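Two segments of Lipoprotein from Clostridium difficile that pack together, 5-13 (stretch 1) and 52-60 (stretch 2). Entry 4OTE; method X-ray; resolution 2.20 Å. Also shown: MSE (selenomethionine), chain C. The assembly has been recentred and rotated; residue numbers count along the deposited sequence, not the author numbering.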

# COMPACT_ATOMS: atom_id res chain seq x y z
N LYS A 5 -2.17 22.73 19.53
CA LYS A 5 -0.86 22.09 19.42
C LYS A 5 -1.01 20.58 19.24
O LYS A 5 -0.05 19.83 19.39
CB LYS A 5 -0.01 22.40 20.65
CG LYS A 5 0.42 23.85 20.76
CD LYS A 5 1.36 24.22 19.63
CE LYS A 5 2.11 25.51 19.90
NZ LYS A 5 3.31 25.62 19.02
N LYS A 6 -2.23 20.14 18.90
CA LYS A 6 -2.51 18.73 18.70
C LYS A 6 -2.57 18.46 17.20
O LYS A 6 -3.18 19.21 16.44
CB LYS A 6 -3.84 18.35 19.35
CG LYS A 6 -4.11 16.85 19.39
N ILE A 7 -1.90 17.39 16.78
CA ILE A 7 -1.98 16.94 15.39
C ILE A 7 -2.65 15.57 15.40
O ILE A 7 -2.18 14.65 16.07
CB ILE A 7 -0.58 16.84 14.75
CG1 ILE A 7 0.21 18.13 14.98
CG2 ILE A 7 -0.70 16.58 13.25
CD1 ILE A 7 1.64 18.07 14.46
N VAL A 8 -3.74 15.45 14.66
CA VAL A 8 -4.48 14.20 14.55
C VAL A 8 -4.22 13.63 13.16
O VAL A 8 -4.58 14.24 12.15
CB VAL A 8 -5.99 14.43 14.75
CG1 VAL A 8 -6.75 13.12 14.68
CG2 VAL A 8 -6.25 15.14 16.07
N VAL A 9 -3.59 12.46 13.11
CA VAL A 9 -3.29 11.80 11.83
C VAL A 9 -4.01 10.46 11.77
O VAL A 9 -3.90 9.65 12.69
CB VAL A 9 -1.78 11.60 11.64
CG1 VAL A 9 -1.49 11.09 10.23
CG2 VAL A 9 -1.03 12.90 11.89
N GLY A 10 -4.74 10.24 10.68
CA GLY A 10 -5.37 8.95 10.40
C GLY A 10 -4.42 8.02 9.67
O GLY A 10 -3.73 8.44 8.75
N ALA A 11 -4.36 6.76 10.08
CA ALA A 11 -3.44 5.82 9.43
C ALA A 11 -3.85 4.37 9.62
O ALA A 11 -4.44 4.01 10.63
CB ALA A 11 -2.03 6.02 9.96
N THR A 12 -3.52 3.56 8.63
CA THR A 12 -3.54 2.11 8.79
C THR A 12 -2.36 1.74 9.69
O THR A 12 -1.33 2.41 9.66
CB THR A 12 -3.42 1.40 7.44
OG1 THR A 12 -2.40 2.04 6.66
CG2 THR A 12 -4.74 1.48 6.69
N LEU A 13 -2.52 0.70 10.51
CA LEU A 13 -1.49 0.35 11.48
C LEU A 13 -0.13 0.14 10.82
O LEU A 13 0.87 0.71 11.26
CB LEU A 13 -1.88 -0.90 12.27
CG LEU A 13 -0.92 -1.30 13.41
CD1 LEU A 13 -0.71 -0.16 14.40
CD2 LEU A 13 -1.44 -2.54 14.12
N GLY A 52 -12.60 17.05 7.72
CA GLY A 52 -11.94 17.90 8.70
C GLY A 52 -11.71 17.23 10.05
O GLY A 52 -11.29 17.88 11.00
N GLU A 53 -11.97 15.93 10.14
CA GLU A 53 -11.82 15.20 11.40
C GLU A 53 -10.34 14.99 11.76
O GLU A 53 -9.98 14.97 12.93
CB GLU A 53 -12.52 13.84 11.32
CG GLU A 53 -12.64 13.16 12.68
CD GLU A 53 -13.23 11.76 12.62
OE1 GLU A 53 -13.42 11.20 11.52
OE2 GLU A 53 -13.50 11.22 13.71
N ILE A 54 -9.50 14.83 10.74
CA ILE A 54 -8.07 14.61 10.93
C ILE A 54 -7.29 15.64 10.12
O ILE A 54 -7.77 16.14 9.10
CB ILE A 54 -7.65 13.17 10.51
CG1 ILE A 54 -7.92 12.92 9.02
CG2 ILE A 54 -8.39 12.14 11.36
CD1 ILE A 54 -7.66 11.50 8.56
N ASP A 55 -6.08 15.96 10.58
CA ASP A 55 -5.22 16.93 9.91
C ASP A 55 -4.54 16.34 8.68
O ASP A 55 -4.21 17.06 7.74
CB ASP A 55 -4.14 17.44 10.87
CG ASP A 55 -4.73 18.21 12.03
OD1 ASP A 55 -5.38 19.24 11.79
OD2 ASP A 55 -4.53 17.78 13.19
N ALA A 56 -4.33 15.03 8.70
CA ALA A 56 -3.64 14.34 7.62
C ALA A 56 -3.88 12.84 7.72
O ALA A 56 -4.41 12.35 8.72
CB ALA A 56 -2.15 14.64 7.70
N ASN A 57 -3.49 12.11 6.68
CA ASN A 57 -3.48 10.65 6.78
C ASN A 57 -2.23 10.04 6.14
O ASN A 57 -1.57 10.67 5.31
CB ASN A 57 -4.79 10.02 6.26
CG ASN A 57 -5.01 10.22 4.76
OD1 ASN A 57 -4.10 10.06 3.95
ND2 ASN A 57 -6.26 10.51 4.39
N LEU A 58 -1.90 8.83 6.59
CA LEU A 58 -0.72 8.12 6.11
C LEU A 58 -1.09 6.67 5.79
O LEU A 58 -1.03 5.79 6.65
CB LEU A 58 0.39 8.17 7.16
CG LEU A 58 1.73 7.55 6.76
CD1 LEU A 58 2.27 8.15 5.47
CD2 LEU A 58 2.75 7.70 7.88
N PHE A 59 -1.49 6.43 4.54
CA PHE A 59 -1.87 5.07 4.11
C PHE A 59 -1.76 4.82 2.60
O PHE A 59 -1.69 3.66 2.19
CB PHE A 59 -3.30 4.75 4.57
CG PHE A 59 -4.37 5.36 3.71
CD1 PHE A 59 -4.66 6.71 3.78
CD2 PHE A 59 -5.10 4.57 2.83
CE1 PHE A 59 -5.64 7.27 2.99
CE2 PHE A 59 -6.08 5.12 2.03
CZ PHE A 59 -6.36 6.48 2.11
N GLN A 60 -1.73 5.88 1.79
CA GLN A 60 -1.86 5.75 0.34
C GLN A 60 -0.68 6.32 -0.44
O GLN A 60 0.15 7.06 0.11
CB GLN A 60 -3.13 6.46 -0.12
CG GLN A 60 -3.01 7.98 -0.15
CD GLN A 60 -4.36 8.66 -0.09
OE1 GLN A 60 -5.20 8.45 -0.96
NE2 GLN A 60 -4.56 9.50 0.92
N MSE C . 0.51 0.21 1.32
CA MSE C . -0.30 0.09 0.06
C MSE C . 0.63 -0.14 -1.08
O MSE C . 1.55 0.65 -1.31
OXT MSE C . 0.46 -1.13 -1.80
CB MSE C . -1.14 1.34 -0.23
CG MSE C . -2.07 1.12 -1.43
SE MSE C . -2.99 2.80 -1.91
CE MSE C . -4.21 2.85 -0.37
O HOH W 1 -2.07 1.56 4.08
O HOH W 2 0.06 3.15 6.65

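Where the two stretches first bond, a side chain stands in for a backbone carbonyl: the amide of Val8 donates not to a peptide oxygen but to the carboxylate of Asp55, with Val8 N 2.9 Å from Asp55 OD2 and the N-H pointing almost straight at it. The same pair closes a second bond in the other direction, Asp55 N to Val8 O at 2.8 Å. Aspartate suits this place because its short side chain, chi1 in the m well, points toward the partner strand and carries an acceptor just far enough to reach the amide, while its own backbone N-H remains free to return the bond.

Beyond this point the pairing becomes an ordinary parallel ladder, the strands running in the same sense with their axes 29° apart. Gly10 bonds through both its amide and its carbonyl. Its amide donates to the residue preceding Asn57, Gly10 N to Ala56 O at 2.9 Å, and its carbonyl receives from the residue that follows, Leu58 N to Gly10 O at 2.9 Å; one residue thus bonds on both sides of its register partner, the hallmark of parallel sheet. Close CA-H...O contacts accompany these bonds, Val9 CA to Ala56 O at 3.4 Å and Asn57 CA to Gly10 O at 3.0 Å.

Glycine fits here for a steric reason as well. The backbones approach to 4.4 Å between Gly10 CA and Asn57 CA, and the space a beta carbon would enter is occupied by Ile54: an ideal CB on Gly10 would lie 2.8 Å from Ile54 CD1, a clash. Ile54 also meets Val8, its CG2 lying 3.8 Å from Val8 CG1, a contact between branched, apolar side chains.

Val9, Ala11, Ala56 and Leu58 direct their side chains to one face of the sheet. The alanine methyls make light apolar contacts across the strands: Val9 CG1 is 4.4 Å from Ala56 CB, and Ala11 CB is 4.3 Å from Leu58 CB, while the end of the leucine leads away from stretch 1.

At the far end, water takes over from direct bonding. Thr12 OG1 is hydrogen-bonded to two waters, at 2.6 Å from the oxygen of water 1 and 2.7 Å from that of water 2. Water 1 donates to Phe59 O at 2.9 Å from its oxygen, and water 2 donates to Leu58 O at the same distance from its own. A hydroxyl suits this junction because it can both give and accept hydrogen bonds, and Thr12 OG1 also packs 3.5 Å from Phe59 CB.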